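Long-range contacts in bifunctional GH43-CE protein (PDB 6MLY), which probably releases xylose from xylan-type substrates with a glycoside hydrolase family 43 module and also carries a carbohydrate esterase module of the alpha/beta-hydrolase type: residues V549-G554 / V581-H586; A671-F676 / I782-R787. All coordinates share one frame; numbering follows the deposited sequence.

Overall arrangement
Both contacts belong to the esterase module and to one mixed beta-sheet, with centres about 14 Å apart. Contact 1 comes first along the chain and is complete before contact 2 begins: it pairs neighbouring strands 546-552 and 579-584, joined through helix 563-577. Contact 2 lays helix 775-789, the last of the chain, on strand 671-675. Strand 621-627, parallel to both 546-552 and 671-675, separates the two contacts within the sheet. They meet on the face carrying Val549 and Leu551, where Val549 CG1 lies 4.0 Å from Phe785 CE2. Helices 563-577 and 775-789 thus cover adjoining parts of one sheet face, as in the alpha/beta-hydrolase fold.

Contact 1: V549-G554 / V581-H586; sequences VVLIYG and VVSINH
Tyr553 and His586 both hold CG between backbone N and carbonyl carbon (chi1 50° and 66°), which brings their rings near each other just beyond two parallel strands of a beta-alpha-beta unit, strand 546-552, helix 563-577 and strand 579-584, in the alpha/beta-hydrolase sheet. The strands are joined by alternating backbone bonds: Val582 N to Val549 O, Leu551 N to Val582 O, and Ile584 N to Leu551 O. Val550 and Val582 point to one face, where Val550 CG1 meets Ile584 CG2 at 3.9 Å. Ile584 CD1 also lies 3.9 Å from Ile552 CG1, and helix 596-610 covers this side. Val549, Leu551, Val581 and Ser583 point to the other face, where helix 563-577 covers Val549, Leu551 and Ser583: Leu551 CD1 packs on Val581 CG1, while Ser583 OG is hydrogen-bonded to Lys563 O. Past the strands, the Tyr553 and His586 planes are only 11° apart but slid so far that the rings barely overlap. Ile584 O approaches the edge of the tyrosine ring, 3.2 Å from Tyr553 CE2. The phenol oxygen, also hydrogen-bonded to Ala559 O, stands over one imidazole face, and Tyr553 OH accepts a nearly straight 3.0 Å bond from His586 N.

Contact 2: A671-F676 / I782-R787; sequences AVVNWF and IDFFAR
Apolar helix-on-sheet packing joins Ala671 and Val673 of strand 671-675 to Phe784 and Phe785 of helix 775-789, which lies along one face of the central sheet of the esterase module. The two segments run nearly antiparallel, at 168°, with their axes 9.2 Å apart at closest, and no hydrogen bond links them. Strand alternation selects the participants: Ala671 and Val673 point toward the helix, whereas Val672 points away, onto Ile624 and Phe728 of the flanking strands.

Two consecutive phenylalanines make the contact from the helix side. Phe784 has CG anti to its backbone N (chi1 167°), while Phe785 has CG anti to its carbonyl carbon (chi1 -77°), and the two rings reach the strand side by side. One methyl serves both: Val673 CG2 lies in the plane of the Phe784 ring at its edge, 3.6 Å from Phe784 CD2, and meets the tip of the other ring 3.4 Å from Phe785 CZ. Further back along the strand, Ala671 CB lies 3.7 Å from Phe785 CE1 and a looser 4.2 Å from Phe784 CZ.

The strand backbone takes part as well. Val672 O faces the edge of the Phe784 ring, 3.3 Å from Phe784 CE2, and Ala671 O comes to the edge of the Phe785 ring, 3.6 Å from Phe785 CE1. Around this core, Phe784 also touches Ile729 of strand 727-733, and Ile782 packs on Leu574 of helix 563-577. On the solvent-facing side of the helix, Arg787 forms a salt bridge with Glu758.

A C-terminal helix packed through apolar side chains on one face of a mostly parallel sheet is a feature of the alpha/beta-hydrolase fold.

Contact 1: V549-G554 / V581-H586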
ATOM      1  N   VAL A 549       0.895  22.894   8.813  1.00 72.71           N
ATOM      2  CA  VAL A 549       1.862  23.613   7.984  1.00 72.37           C
ATOM      3  C   VAL A 549       1.971  22.889   6.634  1.00 72.06           C
ATOM      4  O   VAL A 549       2.197  21.678   6.590  1.00 71.51           O
ATOM      5  CB  VAL A 549       3.235  23.765   8.673  1.00 72.42           C
ATOM      6  CG1 VAL A 549       4.277  24.371   7.737  1.00 71.95           C
ATOM      7  CG2 VAL A 549       3.143  24.579   9.959  1.00 72.33           C
ATOM      8  N   VAL A 550       1.819  23.669   5.554  1.00 71.99           N
ATOM      9  CA  VAL A 550       1.795  23.211   4.160  1.00 71.89           C
ATOM     10  C   VAL A 550       3.211  23.301   3.575  1.00 72.31           C
ATOM     11  O   VAL A 550       3.980  24.179   3.949  1.00 73.03           O
ATOM     12  CB  VAL A 550       0.806  24.062   3.340  1.00 71.71           C
ATOM     13  CG1 VAL A 550       0.860  23.752   1.852  1.00 71.61           C
ATOM     14  CG2 VAL A 550      -0.612  23.926   3.869  1.00 72.57           C
ATOM     15  N   LEU A 551       3.531  22.394   2.644  1.00 72.46           N
ATOM     16  CA  LEU A 551       4.809  22.391   1.933  1.00 72.35           C
ATOM     17  C   LEU A 551       4.549  22.434   0.422  1.00 73.35           C
ATOM     18  O   LEU A 551       3.871  21.549  -0.119  1.00 74.93           O
ATOM     19  CB  LEU A 551       5.600  21.124   2.281  1.00 72.60           C
ATOM     20  CG  LEU A 551       5.641  20.715   3.753  1.00 72.47           C
ATOM     21  CD1 LEU A 551       6.412  19.413   3.917  1.00 71.84           C
ATOM     22  CD2 LEU A 551       6.266  21.806   4.611  1.00 72.98           C
ATOM     23  N   ILE A 552       5.111  23.445  -0.251  1.00 71.46           N
ATOM     24  CA  ILE A 552       5.161  23.488  -1.711  1.00 71.09           C
ATOM     25  C   ILE A 552       6.617  23.283  -2.149  1.00 71.59           C
ATOM     26  O   ILE A 552       7.551  23.669  -1.452  1.00 71.88           O
ATOM     27  CB  ILE A 552       4.548  24.790  -2.260  1.00 71.02           C
ATOM     28  CG1 ILE A 552       3.198  25.092  -1.601  1.00 70.61           C
ATOM     29  CG2 ILE A 552       4.438  24.738  -3.778  1.00 71.67           C
ATOM     30  CD1 ILE A 552       2.479  26.292  -2.167  1.00 70.67           C
ATOM     31  N   TYR A 553       6.783  22.657  -3.317  1.00 71.52           N
ATOM     32  CA  TYR A 553       8.072  22.210  -3.833  1.00 71.42           C
ATOM     33  C   TYR A 553       8.572  23.188  -4.898  1.00 72.72           C
ATOM     34  O   TYR A 553       7.781  23.780  -5.648  1.00 72.48           O
ATOM     35  CB  TYR A 553       7.957  20.812  -4.445  1.00 71.61           C
ATOM     36  CG  TYR A 553       6.815  20.675  -5.420  1.00 72.14           C
ATOM     37  CD1 TYR A 553       6.955  21.036  -6.752  1.00 72.83           C
ATOM     38  CD2 TYR A 553       5.574  20.233  -4.996  1.00 72.19           C
ATOM     39  CE1 TYR A 553       5.899  20.942  -7.642  1.00 73.49           C
ATOM     40  CE2 TYR A 553       4.508  20.138  -5.872  1.00 72.73           C
ATOM     41  CZ  TYR A 553       4.668  20.492  -7.199  1.00 73.46           C
ATOM     42  OH  TYR A 553       3.614  20.396  -8.060  1.00 74.43           O
ATOM     43  N   GLY A 554       9.901  23.325  -4.952  1.00 72.71           N
ATOM     44  CA  GLY A 554      10.599  24.012  -6.021  1.00 73.35           C
ATOM     45  C   GLY A 554      10.632  23.175  -7.287  1.00 74.04           C
ATOM     46  O   GLY A 554      11.070  22.030  -7.264  1.00 74.15           O
ATOM     47  N   VAL A 581       1.555  18.073   8.909  1.00 71.97           N
ATOM     48  CA  VAL A 581       2.246  18.496   7.700  1.00 70.98           C
ATOM     49  C   VAL A 581       1.385  18.101   6.496  1.00 71.08           C
ATOM     50  O   VAL A 581       0.763  17.036   6.504  1.00 71.17           O
ATOM     51  CB  VAL A 581       3.658  17.885   7.631  1.00 70.57           C
ATOM     52  CG1 VAL A 581       4.398  18.301   6.371  1.00 70.78           C
ATOM     53  CG2 VAL A 581       4.476  18.216   8.872  1.00 70.29           C
ATOM     54  N   VAL A 582       1.344  18.981   5.485  1.00 70.42           N
ATOM     55  CA  VAL A 582       0.538  18.788   4.276  1.00 70.81           C
ATOM     56  C   VAL A 582       1.345  19.264   3.065  1.00 71.47           C
ATOM     57  O   VAL A 582       1.194  20.399   2.635  1.00 72.44           O
ATOM     58  CB  VAL A 582      -0.810  19.537   4.345  1.00 70.64           C
ATOM     59  CG1 VAL A 582      -1.641  19.323   3.087  1.00 70.53           C
ATOM     60  CG2 VAL A 582      -1.618  19.173   5.580  1.00 70.71           C
ATOM     61  N   SER A 583       2.192  18.395   2.510  1.00 72.00           N
ATOM     62  CA  SER A 583       2.824  18.708   1.233  1.00 73.46           C
ATOM     63  C   SER A 583       1.786  18.551   0.115  1.00 74.08           C
ATOM     64  O   SER A 583       1.034  17.575   0.093  1.00 75.25           O
ATOM     65  CB  SER A 583       4.043  17.866   0.979  1.00 74.85           C
ATOM     66  OG  SER A 583       4.852  18.472  -0.023  1.00 76.80           O
ATOM     67  N   ILE A 584       1.753  19.527  -0.799  1.00 73.21           N
ATOM     68  CA  ILE A 584       0.734  19.600  -1.842  1.00 72.97           C
ATOM     69  C   ILE A 584       1.417  19.593  -3.214  1.00 73.60           C
ATOM     70  O   ILE A 584       2.608  19.900  -3.321  1.00 74.25           O
ATOM     71  CB  ILE A 584      -0.152  20.849  -1.655  1.00 72.07           C
ATOM     72  CG1 ILE A 584       0.584  22.143  -2.021  1.00 71.89           C
ATOM     73  CG2 ILE A 584      -0.719  20.904  -0.244  1.00 71.79           C
ATOM     74  CD1 ILE A 584      -0.294  23.373  -1.995  1.00 71.81           C
ATOM     75  N   ASN A 585       0.635  19.247  -4.243  1.00 73.60           N
ATOM     76  CA  ASN A 585       1.015  19.410  -5.646  1.00 74.38           C
ATOM     77  C   ASN A 585       0.286  20.632  -6.225  1.00 74.02           C
ATOM     78  O   ASN A 585      -0.713  21.103  -5.675  1.00 74.87           O
ATOM     79  CB  ASN A 585       0.715  18.162  -6.488  1.00 75.08           C
ATOM     80  CG  ASN A 585       1.746  17.057  -6.361  1.00 75.09           C
ATOM     81  OD1 ASN A 585       2.878  17.275  -5.927  1.00 74.46           O
ATOM     82  ND2 ASN A 585       1.365  15.858  -6.767  1.00 76.00           N
ATOM     83  N   HIS A 586       0.810  21.134  -7.345  1.00 73.40           N
ATOM     84  CA  HIS A 586       0.146  22.141  -8.152  1.00 73.89           C
ATOM     85  C   HIS A 586       0.333  21.783  -9.630  1.00 74.44           C
ATOM     86  O   HIS A 586       1.299  21.125  -9.987  1.00 74.63           O
ATOM     87  CB  HIS A 586       0.694  23.534  -7.821  1.00 74.07           C
ATOM     88  CG  HIS A 586       2.127  23.722  -8.194  1.00 73.99           C
ATOM     89  ND1 HIS A 586       2.526  23.950  -9.497  1.00 75.05           N
ATOM     90  CD2 HIS A 586       3.254  23.720  -7.446  1.00 73.64           C
ATOM     91  CE1 HIS A 586       3.838  24.074  -9.537  1.00 74.88           C
ATOM     92  NE2 HIS A 586       4.310  23.941  -8.290  1.00 74.27           N
TER

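Contact 2: A671-F676 / I782-R787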
ATOM      1  N   ALA A 671       1.089  32.214   8.542  1.00 66.42           N
ATOM      2  CA  ALA A 671       2.534  32.346   8.669  1.00 66.35           C
ATOM      3  C   ALA A 671       3.213  31.795   7.412  1.00 66.27           C
ATOM      4  O   ALA A 671       2.826  30.741   6.916  1.00 65.94           O
ATOM      5  CB  ALA A 671       3.002  31.621   9.905  1.00 66.56           C
ATOM      6  N   VAL A 672       4.230  32.512   6.917  1.00 65.83           N
ATOM      7  CA  VAL A 672       4.952  32.129   5.705  1.00 65.83           C
ATOM      8  C   VAL A 672       6.450  32.073   6.013  1.00 65.77           C
ATOM      9  O   VAL A 672       6.968  32.909   6.747  1.00 66.46           O
ATOM     10  CB  VAL A 672       4.660  33.092   4.539  1.00 65.69           C
ATOM     11  CG1 VAL A 672       5.470  32.747   3.299  1.00 65.73           C
ATOM     12  CG2 VAL A 672       3.180  33.143   4.200  1.00 65.90           C
ATOM     13  N   VAL A 673       7.126  31.068   5.447  1.00 65.93           N
ATOM     14  CA  VAL A 673       8.578  31.034   5.356  1.00 65.88           C
ATOM     15  C   VAL A 673       8.927  30.776   3.890  1.00 65.93           C
ATOM     16  O   VAL A 673       8.464  29.793   3.315  1.00 65.61           O
ATOM     17  CB  VAL A 673       9.200  29.972   6.282  1.00 66.07           C
ATOM     18  CG1 VAL A 673      10.714  29.907   6.132  1.00 66.28           C
ATOM     19  CG2 VAL A 673       8.820  30.204   7.735  1.00 66.33           C
ATOM     20  N   ASN A 674       9.730  31.673   3.308  1.00 66.09           N
ATOM     21  CA  ASN A 674      10.044  31.661   1.891  1.00 66.20           C
ATOM     22  C   ASN A 674      11.530  31.338   1.725  1.00 66.59           C
ATOM     23  O   ASN A 674      12.375  32.135   2.075  1.00 66.99           O
ATOM     24  CB  ASN A 674       9.648  32.982   1.231  1.00 66.36           C
ATOM     25  CG  ASN A 674      10.233  33.169  -0.151  1.00 66.85           C
ATOM     26  OD1 ASN A 674      10.618  32.204  -0.806  1.00 67.18           O
ATOM     27  ND2 ASN A 674      10.316  34.415  -0.597  1.00 67.41           N
ATOM     28  N   TRP A 675      11.823  30.150   1.192  1.00 66.59           N
ATOM     29  CA  TRP A 675      13.187  29.713   0.961  1.00 67.74           C
ATOM     30  C   TRP A 675      13.613  30.106  -0.458  1.00 68.63           C
ATOM     31  O   TRP A 675      13.279  29.416  -1.425  1.00 68.74           O
ATOM     32  CB  TRP A 675      13.324  28.204   1.184  1.00 68.00           C
ATOM     33  CG  TRP A 675      12.957  27.737   2.558  1.00 68.19           C
ATOM     34  CD1 TRP A 675      11.706  27.450   3.020  1.00 68.11           C
ATOM     35  CD2 TRP A 675      13.859  27.459   3.645  1.00 68.43           C
ATOM     36  NE1 TRP A 675      11.766  27.026   4.321  1.00 68.24           N
ATOM     37  CE2 TRP A 675      13.073  27.023   4.732  1.00 68.39           C
ATOM     38  CE3 TRP A 675      15.247  27.531   3.805  1.00 69.05           C
ATOM     39  CZ2 TRP A 675      13.632  26.669   5.960  1.00 68.39           C
ATOM     40  CZ3 TRP A 675      15.798  27.179   5.017  1.00 69.32           C
ATOM     41  CH2 TRP A 675      14.999  26.758   6.081  1.00 68.84           C
ATOM     42  N   PHE A 676      14.349  31.223  -0.549  1.00 68.79           N
ATOM     43  CA  PHE A 676      15.001  31.706  -1.769  1.00 69.32           C
ATOM     44  C   PHE A 676      14.050  31.597  -2.969  1.00 68.79           C
ATOM     45  O   PHE A 676      14.415  31.071  -4.021  1.00 69.28           O
ATOM     46  CB  PHE A 676      16.327  30.970  -1.999  1.00 70.31           C
ATOM     47  CG  PHE A 676      16.285  29.475  -1.813  1.00 70.18           C
ATOM     48  CD1 PHE A 676      16.522  28.910  -0.570  1.00 70.20           C
ATOM     49  CD2 PHE A 676      16.017  28.633  -2.879  1.00 70.89           C
ATOM     50  CE1 PHE A 676      16.490  27.536  -0.397  1.00 70.18           C
ATOM     51  CE2 PHE A 676      15.981  27.258  -2.703  1.00 70.96           C
ATOM     52  CZ  PHE A 676      16.218  26.711  -1.463  1.00 70.79           C
ATOM     53  N   ILE A 782      10.981  26.272  12.358  1.00 75.67           N
ATOM     54  CA  ILE A 782      10.177  25.558  13.347  1.00 75.47           C
ATOM     55  C   ILE A 782       9.785  26.532  14.470  1.00 75.01           C
ATOM     56  O   ILE A 782       8.606  26.653  14.806  1.00 75.39           O
ATOM     57  CB  ILE A 782      10.942  24.328  13.884  1.00 75.96           C
ATOM     58  CG1 ILE A 782      11.393  23.382  12.765  1.00 75.89           C
ATOM     59  CG2 ILE A 782      10.121  23.590  14.933  1.00 76.48           C
ATOM     60  CD1 ILE A 782      10.296  22.981  11.805  1.00 75.62           C
ATOM     61  N   ASP A 783      10.782  27.231  15.027  1.00 74.01           N
ATOM     62  CA  ASP A 783      10.600  28.108  16.188  1.00 73.59           C
ATOM     63  C   ASP A 783       9.624  29.247  15.862  1.00 72.26           C
ATOM     64  O   ASP A 783       8.881  29.694  16.741  1.00 71.06           O
ATOM     65  CB  ASP A 783      11.941  28.662  16.672  1.00 74.73           C
ATOM     66  CG  ASP A 783      12.794  27.641  17.403  1.00 75.64           C
ATOM     67  OD1 ASP A 783      12.326  26.502  17.576  1.00 75.53           O
ATOM     68  OD2 ASP A 783      13.919  27.997  17.801  1.00 77.61           O
ATOM     69  N   PHE A 784       9.644  29.707  14.603  1.00 71.10           N
ATOM     70  CA  PHE A 784       8.764  30.778  14.121  1.00 70.24           C
ATOM     71  C   PHE A 784       7.320  30.262  14.026  1.00 70.35           C
ATOM     72  O   PHE A 784       6.406  30.863  14.600  1.00 70.53           O
ATOM     73  CB  PHE A 784       9.280  31.337  12.791  1.00 69.44           C
ATOM     74  CG  PHE A 784       8.305  32.225  12.059  1.00 68.60           C
ATOM     75  CD1 PHE A 784       7.720  33.312  12.690  1.00 69.02           C
ATOM     76  CD2 PHE A 784       7.976  31.978  10.736  1.00 67.93           C
ATOM     77  CE1 PHE A 784       6.814  34.118  12.018  1.00 68.95           C
ATOM     78  CE2 PHE A 784       7.075  32.787  10.065  1.00 67.86           C
ATOM     79  CZ  PHE A 784       6.494  33.854  10.707  1.00 68.25           C
ATOM     80  N   PHE A 785       7.120  29.145  13.315  1.00 69.90           N
ATOM     81  CA  PHE A 785       5.783  28.547  13.168  1.00 69.82           C
ATOM     82  C   PHE A 785       5.196  28.236  14.556  1.00 70.54           C
ATOM     83  O   PHE A 785       3.997  28.434  14.776  1.00 70.94           O
ATOM     84  CB  PHE A 785       5.828  27.318  12.254  1.00 69.44           C
ATOM     85  CG  PHE A 785       5.918  27.620  10.777  1.00 69.58           C
ATOM     86  CD1 PHE A 785       5.075  28.549  10.181  1.00 69.94           C
ATOM     87  CD2 PHE A 785       6.831  26.956   9.970  1.00 69.59           C
ATOM     88  CE1 PHE A 785       5.157  28.818   8.822  1.00 69.74           C
ATOM     89  CE2 PHE A 785       6.909  27.224   8.610  1.00 69.21           C
ATOM     90  CZ  PHE A 785       6.069  28.151   8.037  1.00 69.33           C
ATOM     91  N   ALA A 786       6.055  27.788  15.483  1.00 70.50           N
ATOM     92  CA  ALA A 786       5.688  27.464  16.872  1.00 71.76           C
ATOM     93  C   ALA A 786       5.242  28.713  17.653  1.00 72.95           C
ATOM     94  O   ALA A 786       4.309  28.634  18.450  1.00 73.75           O
ATOM     95  CB  ALA A 786       6.850  26.789  17.558  1.00 71.81           C
ATOM     96  N   ARG A 787       5.921  29.848  17.445  1.00 73.00           N
ATOM     97  CA  ARG A 787       5.620  31.100  18.169  1.00 73.97           C
ATOM     98  C   ARG A 787       4.256  31.652  17.736  1.00 73.58           C
ATOM     99  O   ARG A 787       3.480  32.133  18.567  1.00 73.05           O
ATOM    100  CB  ARG A 787       6.703  32.159  17.931  1.00 74.76           C
ATOM    101  CG  ARG A 787       7.890  32.081  18.880  1.00 76.16           C
ATOM    102  CD  ARG A 787       8.798  33.285  18.719  1.00 76.92           C
ATOM    103  NE  ARG A 787       9.288  33.446  17.353  1.00 77.69           N
ATOM    104  CZ  ARG A 787      10.467  33.015  16.910  1.00 78.51           C
ATOM    105  NH1 ARG A 787      11.270  32.324  17.703  1.00 79.72           N
ATOM    106  NH2 ARG A 787      10.845  33.282  15.671  1.00 79.09           N
TER